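DtpA from Streptomyces lividans is a haem-containing dye-type peroxidase that probably uses hydrogen peroxide to oxidise dyes and related substrates. Local coordinates of one contact, PDB 5MAP (chain A, 1.49 Å), residues 292-297 and 334-339, beside the matching contact of the related DyP-type peroxidase from Thermobifida cellulosilytica, PDB 4GS1 (chain B, 1.70 Å), residues 310-315 and 352-357. Both blocks share one frame: the second was fitted to the first on N, CA, C and O of the twelve residues, RMSD 0.72 Å. Numbering follows each deposited sequence.

Structure 1 (5MAP); sequences DQNGGA and VPVQRK. With HEM (protoporphyrin IX containing Fe), chain C.
Lys339, on helix 333-343, reaches across to Gln293 and Asn294 in the loop between helix 285-288 and strand 300-310 of the C-terminal half of this ferredoxin-like DyP fold. From CB, which rests 3.4 Å from Val336 O of its own helix, the chain starts with CG anti to the backbone N (chi1 -159°) and bends at chi3. CE then lies 3.1 Å from Asn294 OD1, and NZ bonds Gln293 O at 2.8 Å from above the carbonyl plane; Ile288 O is a second, weak acceptor. Gln293 turns its amide back to its neighbour, NE2 giving a nearly straight bond to Asp292 OD1, which also pairs with Arg290. Asn294 CG lies 3.8 Å from Val336 CG2, and Asn294 ND2 is held by Ile288 O and Arg290 O. At the end of the type I' turn 294-297, which carries Gly295 at a positive phi, Ala297 CB packs on Pro335 CG. Val336 CG1 and Gln337 OE1 touch the haem vinyl group; both residues line the haem pocket, so the contact backs that wall.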
loop_
_atom_site.group_PDB
_atom_site.type_symbol
_atom_site.label_atom_id
_atom_site.label_comp_id
_atom_site.label_asym_id
_atom_site.label_seq_id
_atom_site.Cartn_x
_atom_site.Cartn_y
_atom_site.Cartn_z
ATOM N N ASP A 292 15.339 11.644 28.785
ATOM C CA ASP A 292 16.248 11.787 29.953
ATOM C C ASP A 292 17.732 11.533 29.696
ATOM O O ASP A 292 18.603 11.903 30.536
ATOM C CB ASP A 292 15.744 11.018 31.219
ATOM C CG ASP A 292 15.721 9.509 31.081
ATOM O OD1 ASP A 292 16.300 8.949 30.142
ATOM O OD2 ASP A 292 15.047 8.879 31.923
ATOM N N GLN A 293 18.040 11.006 28.508
ATOM C CA GLN A 293 19.415 10.975 27.998
ATOM C C GLN A 293 19.748 12.124 27.025
ATOM O O GLN A 293 20.838 12.158 26.468
ATOM C CB GLN A 293 19.694 9.610 27.351
ATOM C CG GLN A 293 19.239 8.409 28.139
ATOM C CD GLN A 293 19.907 8.328 29.501
ATOM O OE1 GLN A 293 21.126 8.145 29.591
ATOM N NE2 GLN A 293 19.107 8.462 30.563
ATOM N N ASN A 294 18.848 13.088 26.830
ATOM C CA ASN A 294 19.020 14.123 25.836
ATOM C C ASN A 294 18.555 15.505 26.333
ATOM O O ASN A 294 18.039 16.285 25.585
ATOM C CB ASN A 294 18.268 13.742 24.535
ATOM C CG ASN A 294 18.935 12.589 23.773
ATOM O OD1 ASN A 294 20.008 12.737 23.174
ATOM N ND2 ASN A 294 18.324 11.408 23.853
ATOM N N GLY A 295 18.791 15.839 27.602
ATOM C CA GLY A 295 18.353 17.141 28.127
ATOM C C GLY A 295 16.869 17.376 28.051
ATOM O O GLY A 295 16.404 18.507 28.172
ATOM N N GLY A 296 16.073 16.323 27.885
ATOM C CA GLY A 296 14.605 16.536 27.749
ATOM C C GLY A 296 14.145 16.598 26.306
ATOM O O GLY A 296 12.948 16.700 26.068
ATOM N N ALA A 297 15.061 16.447 25.361
ATOM C CA ALA A 297 14.694 16.427 23.937
ATOM C C ALA A 297 13.674 15.369 23.650
ATOM O O ALA A 297 13.837 14.243 24.069
ATOM C CB ALA A 297 15.919 16.259 23.048
ATOM N N VAL A 334 16.810 16.977 16.045
ATOM C CA VAL A 334 18.203 17.384 15.774
ATOM C C VAL A 334 19.240 16.855 16.832
ATOM O O VAL A 334 20.136 16.092 16.471
ATOM C CB VAL A 334 18.299 18.905 15.567
ATOM C CG1 VAL A 334 19.781 19.266 15.312
ATOM C CG2 VAL A 334 17.441 19.342 14.369
ATOM N N PRO A 335 19.071 17.147 18.161
ATOM C CA PRO A 335 20.081 16.616 19.085
ATOM C C PRO A 335 20.019 15.113 19.145
ATOM O O PRO A 335 21.052 14.472 19.343
ATOM C CB PRO A 335 19.647 17.211 20.442
ATOM C CG PRO A 335 18.206 17.522 20.263
ATOM C CD PRO A 335 18.142 18.040 18.861
ATOM N N VAL A 336 18.837 14.513 18.979
ATOM C CA VAL A 336 18.823 13.034 19.068
ATOM C C VAL A 336 19.536 12.432 17.890
ATOM O O VAL A 336 20.369 11.571 18.099
ATOM C CB VAL A 336 17.382 12.501 19.241
ATOM C CG1 VAL A 336 17.344 10.985 19.188
ATOM C CG2 VAL A 336 16.922 12.934 20.597
ATOM N N GLN A 337 19.224 12.934 16.686
ATOM C CA GLN A 337 19.897 12.432 15.519
ATOM C C GLN A 337 21.399 12.683 15.560
ATOM O O GLN A 337 22.143 11.855 15.032
ATOM C CB GLN A 337 19.274 12.997 14.193
ATOM C CG GLN A 337 19.833 12.396 12.879
ATOM C CD GLN A 337 19.832 10.875 12.791
ATOM O OE1 GLN A 337 19.144 10.172 13.528
ATOM N NE2 GLN A 337 20.549 10.376 11.820
ATOM N N ARG A 338 21.801 13.821 16.126
ATOM C CA ARG A 338 23.217 14.107 16.256
ATOM C C ARG A 338 23.936 12.975 17.036
ATOM O O ARG A 338 25.016 12.607 16.632
ATOM C CB ARG A 338 23.460 15.450 16.933
ATOM C CG ARG A 338 24.383 16.326 16.113
ATOM C CD ARG A 338 24.728 17.612 16.832
ATOM N NE ARG A 338 24.055 18.786 16.288
ATOM C CZ ARG A 338 24.323 19.338 15.090
ATOM N NH1 ARG A 338 25.243 18.832 14.253
ATOM N NH2 ARG A 338 23.657 20.438 14.717
ATOM N N LYS A 339 23.319 12.439 18.078
ATOM C CA LYS A 339 23.842 11.314 18.845
ATOM C C LYS A 339 23.772 9.997 18.112
ATOM O O LYS A 339 24.702 9.148 18.166
ATOM C CB LYS A 339 23.091 11.143 20.136
ATOM C CG LYS A 339 23.933 10.351 21.141
ATOM C CD LYS A 339 23.190 9.852 22.374
ATOM C CE LYS A 339 22.557 11.011 23.087
ATOM N NZ LYS A 339 22.026 10.656 24.415
HETATM C CHA HEM C . 12.113 4.354 20.147
HETATM C CHB HEM C . 12.904 1.760 16.068
HETATM C CHC HEM C . 14.683 5.808 13.869
HETATM C CHD HEM C . 13.842 8.260 17.966
HETATM C C1A HEM C . 12.224 3.348 19.221
HETATM C C2A HEM C . 11.895 1.985 19.480
HETATM C C3A HEM C . 12.118 1.253 18.365
HETATM C C4A HEM C . 12.580 2.154 17.355
HETATM C CMA HEM C . 11.908 -0.250 18.155
HETATM C CAA HEM C . 11.441 1.461 20.821
HETATM C CBA HEM C . 9.943 1.357 21.141
HETATM C CGA HEM C . 9.367 2.742 21.259
HETATM O O1A HEM C . 9.448 3.418 22.281
HETATM O O2A HEM C . 8.818 3.160 20.264
HETATM C C1B HEM C . 13.475 2.680 15.097
HETATM C C2B HEM C . 13.763 2.324 13.757
HETATM C C3B HEM C . 14.246 3.426 13.132
HETATM C C4B HEM C . 14.250 4.508 14.113
HETATM C CMB HEM C . 13.626 0.982 13.132
HETATM C CAB HEM C . 14.674 3.660 11.737
HETATM C CBB HEM C . 14.209 3.002 10.685
HETATM C C1C HEM C . 14.652 6.821 14.822
HETATM C C2C HEM C . 15.142 8.147 14.606
HETATM C C3C HEM C . 14.865 8.898 15.753
HETATM C C4C HEM C . 14.266 7.951 16.696
HETATM C CMC HEM C . 15.749 8.631 13.301
HETATM C CAC HEM C . 15.171 10.304 16.116
HETATM C CBC HEM C . 16.161 11.034 15.568
HETATM C C1D HEM C . 13.271 7.332 18.863
HETATM C C2D HEM C . 12.775 7.790 20.149
HETATM C C3D HEM C . 12.326 6.715 20.795
HETATM C C4D HEM C . 12.539 5.616 19.849
HETATM C CMD HEM C . 12.804 9.154 20.719
HETATM C CAD HEM C . 11.758 6.694 22.178
HETATM C CBD HEM C . 12.855 6.728 23.246
HETATM C CGD HEM C . 12.250 6.532 24.657
HETATM O O1D HEM C . 12.100 5.364 25.170
HETATM O O2D HEM C . 11.860 7.582 25.247
HETATM N NA HEM C . 12.673 3.434 17.911
HETATM N NB HEM C . 13.753 4.025 15.249
HETATM N NC HEM C . 14.217 6.690 16.106
HETATM N ND HEM C . 13.143 5.997 18.675
HETATM FE FE HEM C . 13.466 5.046 17.031
#

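Structure 2 (4GS1); sequences ENNLGA and VPVQRS. With HEM (protoporphyrin IX containing Fe), chain D.
Ser357 faces Asn311 and Asn312 with a short side chain. Its CB rests 3.4 Å from Val354 O of its own helix and 3.3 Å from Asn312 OD1. OG, anti to the carbonyl carbon (chi1 -66°), gives Asn312 OD1 a short hydrogen bond of 2.5 Å, tilted 29° from the carbonyl plane. Asn311 has CG anti to its backbone N, which brings the amide alongside Ser357: ND2 stands 3.7 Å from Ser357 OG and is bonded by Leu306 O and Gln361 OE1. Asn312 CG lies 3.8 Å from Val354 CG2, and Asn312 ND2 is held by Leu306 O and Asn308 O. At the end of the type I' turn 312-315, which carries Leu313 at a positive phi, Ala315 CB packs on Pro353 CG. Val354 CG1 and Gln355 OE1 touch the haem vinyl group; both residues line the haem pocket, so the contact backs that wall.

Comparison
The sharpest difference is Lys339(A) against Ser357(B). The lysine atoms CG to NZ have no counterpart in the serine, nor has OG of Ser357(B) one in the lysine, and the CA atoms stand 1.2 Å apart after superposition. With the lysine chain goes the bond from Lys339(A) NZ to Gln293(A) O, 2.8 Å long; in the second structure Ser357(B) OG and Asn311(B) O, 3.8 Å from each other, are too far for one. The link to the asparagine common to both is replaced: Ser357(B) OG bonds Asn312(B) OD1 at 2.5 Å, where Lys339(A) NZ and Asn294(A) OD1 form a close polar pair at 3.2 Å. The neighbouring exchange seems to answer. Asn311(B) ND2 stands 1.2 Å apart from the place of Lys339(A) NZ after superposition, so a neutral amide from the loop lies near the place that the presumably charged ammonium takes in the first structure. The Gln293(A) amide instead occupies a site without counterpart in Asn311(B) and bonds Asp292(A) OD1 through NE2; that bond is absent with Glu310(B), whose nearest like pair, Asn311(B) OD1 and Glu310(B) OE1, is 9.2 Å apart. Asn294(A), Val336(A) and Gln337(A) and their counterparts keep their places, and haem is bound in both. At the turn, exposed Gly295(A) is matched by exposed Leu313(B), again at positive phi, whose side-chain carbons have no counterpart.

Structure 2 (4GS1)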
loop_
_atom_site.group_PDB
_atom_site.type_symbol
_atom_site.label_atom_id
_atom_site.label_comp_id
_atom_site.label_asym_id
_atom_site.label_seq_id
_atom_site.Cartn_x
_atom_site.Cartn_y
_atom_site.Cartn_z
ATOM N N GLU B 310 15.949 11.365 28.220
ATOM C CA GLU B 310 16.924 11.551 29.303
ATOM C C GLU B 310 18.379 11.606 28.825
ATOM O O GLU B 310 19.243 12.123 29.539
ATOM C CB GLU B 310 16.770 10.481 30.394
ATOM C CG GLU B 310 15.382 10.400 31.028
ATOM C CD GLU B 310 15.085 11.506 32.027
ATOM O OE1 GLU B 310 15.905 12.433 32.192
ATOM O OE2 GLU B 310 14.010 11.452 32.669
ATOM N N ASN B 311 18.641 11.080 27.629
ATOM C CA ASN B 311 19.979 11.111 27.021
ATOM C C ASN B 311 20.133 12.317 26.103
ATOM O O ASN B 311 21.177 12.503 25.466
ATOM C CB ASN B 311 20.220 9.824 26.213
ATOM C CG ASN B 311 21.644 9.725 25.652
ATOM O OD1 ASN B 311 22.618 9.857 26.398
ATOM N ND2 ASN B 311 21.769 9.504 24.329
ATOM N N ASN B 312 19.090 13.139 26.025
ATOM C CA ASN B 312 19.074 14.240 25.072
ATOM C C ASN B 312 18.550 15.549 25.636
ATOM O O ASN B 312 17.839 16.279 24.949
ATOM C CB ASN B 312 18.254 13.847 23.838
ATOM C CG ASN B 312 18.914 12.743 23.045
ATOM O OD1 ASN B 312 19.874 12.988 22.309
ATOM N ND2 ASN B 312 18.421 11.520 23.200
ATOM N N LEU B 313 18.909 15.839 26.885
ATOM C CA LEU B 313 18.544 17.099 27.530
ATOM C C LEU B 313 17.028 17.304 27.618
ATOM O O LEU B 313 16.545 18.441 27.708
ATOM C CB LEU B 313 19.198 18.287 26.803
ATOM C CG LEU B 313 20.674 18.162 26.427
ATOM C CD1 LEU B 313 21.116 19.365 25.610
ATOM C CD2 LEU B 313 21.541 18.016 27.662
ATOM N N GLY B 314 16.277 16.204 27.603
ATOM C CA GLY B 314 14.826 16.271 27.684
ATOM C C GLY B 314 14.125 16.360 26.339
ATOM O O GLY B 314 12.895 16.456 26.290
ATOM N N ALA B 315 14.891 16.345 25.252
ATOM C CA ALA B 315 14.319 16.484 23.909
ATOM C C ALA B 315 13.243 15.439 23.606
ATOM O O ALA B 315 13.394 14.255 23.922
ATOM C CB ALA B 315 15.419 16.436 22.837
ATOM N N VAL B 352 17.000 17.374 16.272
ATOM C CA VAL B 352 18.439 17.626 16.124
ATOM C C VAL B 352 19.317 16.997 17.219
ATOM O O VAL B 352 20.249 16.250 16.898
ATOM C CB VAL B 352 18.764 19.130 15.922
ATOM C CG1 VAL B 352 20.271 19.333 15.890
ATOM C CG2 VAL B 352 18.135 19.629 14.612
ATOM N N PRO B 353 19.024 17.256 18.508
ATOM C CA PRO B 353 19.892 16.610 19.501
ATOM C C PRO B 353 19.801 15.088 19.513
ATOM O O PRO B 353 20.807 14.422 19.775
ATOM C CB PRO B 353 19.394 17.173 20.845
ATOM C CG PRO B 353 18.053 17.775 20.559
ATOM C CD PRO B 353 18.090 18.214 19.131
ATOM N N VAL B 354 18.619 14.545 19.265
ATOM C CA VAL B 354 18.459 13.096 19.236
ATOM C C VAL B 354 19.254 12.493 18.086
ATOM O O VAL B 354 19.973 11.508 18.275
ATOM C CB VAL B 354 16.972 12.692 19.170
ATOM C CG1 VAL B 354 16.835 11.177 19.008
ATOM C CG2 VAL B 354 16.244 13.173 20.436
ATOM N N GLN B 355 19.154 13.094 16.902
ATOM C CA GLN B 355 19.913 12.594 15.752
ATOM C C GLN B 355 21.415 12.706 16.025
ATOM O O GLN B 355 22.180 11.803 15.681
ATOM C CB GLN B 355 19.527 13.337 14.465
ATOM C CG GLN B 355 20.384 12.985 13.223
ATOM C CD GLN B 355 20.121 11.594 12.656
ATOM O OE1 GLN B 355 19.347 10.812 13.216
ATOM N NE2 GLN B 355 20.783 11.273 11.540
ATOM N N ARG B 356 21.835 13.799 16.661
ATOM C CA ARG B 356 23.237 13.927 17.081
ATOM C C ARG B 356 23.673 12.757 17.955
ATOM O O ARG B 356 24.764 12.212 17.770
ATOM C CB ARG B 356 23.475 15.243 17.829
ATOM C CG ARG B 356 23.514 16.459 16.934
ATOM C CD ARG B 356 24.479 17.500 17.482
ATOM N NE ARG B 356 25.248 18.110 16.403
ATOM C CZ ARG B 356 24.934 19.262 15.821
ATOM N NH1 ARG B 356 23.869 19.943 16.227
ATOM N NH2 ARG B 356 25.690 19.739 14.841
ATOM N N SER B 357 22.829 12.374 18.911
ATOM C CA SER B 357 23.147 11.227 19.768
ATOM C C SER B 357 23.231 9.919 18.975
ATOM O O SER B 357 24.141 9.116 19.184
ATOM C CB SER B 357 22.139 11.083 20.915
ATOM O OG SER B 357 22.235 12.178 21.816
HETATM C CHA HEM D . 11.960 4.753 19.155
HETATM C CHB HEM D . 12.563 2.546 14.887
HETATM C CHC HEM D . 14.852 6.455 13.133
HETATM C CHD HEM D . 13.888 8.839 17.257
HETATM C C1A HEM D . 11.954 3.821 18.154
HETATM C C2A HEM D . 11.429 2.484 18.284
HETATM C C3A HEM D . 11.600 1.876 17.101
HETATM C C4A HEM D . 12.224 2.810 16.198
HETATM C CMA HEM D . 11.197 0.427 16.732
HETATM C CAA HEM D . 10.798 1.902 19.578
HETATM C CBA HEM D . 9.269 2.073 19.605
HETATM C CGA HEM D . 8.849 3.505 19.795
HETATM O O1A HEM D . 8.938 4.017 20.951
HETATM O O2A HEM D . 8.404 4.134 18.801
HETATM C C1B HEM D . 13.248 3.401 14.055
HETATM C C2B HEM D . 13.703 3.076 12.720
HETATM C C3B HEM D . 14.349 4.146 12.230
HETATM C C4B HEM D . 14.309 5.191 13.236
HETATM C CMB HEM D . 13.474 1.691 12.067
HETATM C CAB HEM D . 15.014 4.339 10.843
HETATM C CBB HEM D . 14.662 3.625 9.756
HETATM C C1C HEM D . 14.791 7.441 14.102
HETATM C C2C HEM D . 15.353 8.782 14.007
HETATM C C3C HEM D . 15.068 9.444 15.147
HETATM C C4C HEM D . 14.347 8.528 15.998
HETATM C CMC HEM D . 16.091 9.321 12.762
HETATM C CAC HEM D . 15.415 10.889 15.602
HETATM C CBC HEM D . 16.408 11.631 15.105
HETATM C C1D HEM D . 13.272 7.968 18.116
HETATM C C2D HEM D . 12.782 8.331 19.425
HETATM C C3D HEM D . 12.199 7.063 20.016
HETATM C C4D HEM D . 12.367 6.050 19.003
HETATM C CMD HEM D . 12.844 9.714 20.115
HETATM C CAD HEM D . 11.549 6.919 21.401
HETATM C CBD HEM D . 12.634 6.765 22.468
HETATM C CGD HEM D . 11.952 6.670 23.816
HETATM O O1D HEM D . 11.707 5.526 24.290
HETATM O O2D HEM D . 11.622 7.732 24.406
HETATM N NA HEM D . 12.437 4.008 16.870
HETATM N NB HEM D . 13.638 4.699 14.344
HETATM N NC HEM D . 14.193 7.309 15.347
HETATM N ND HEM D . 13.005 6.613 17.896
HETATM FE FE HEM D . 13.409 5.632 16.164
#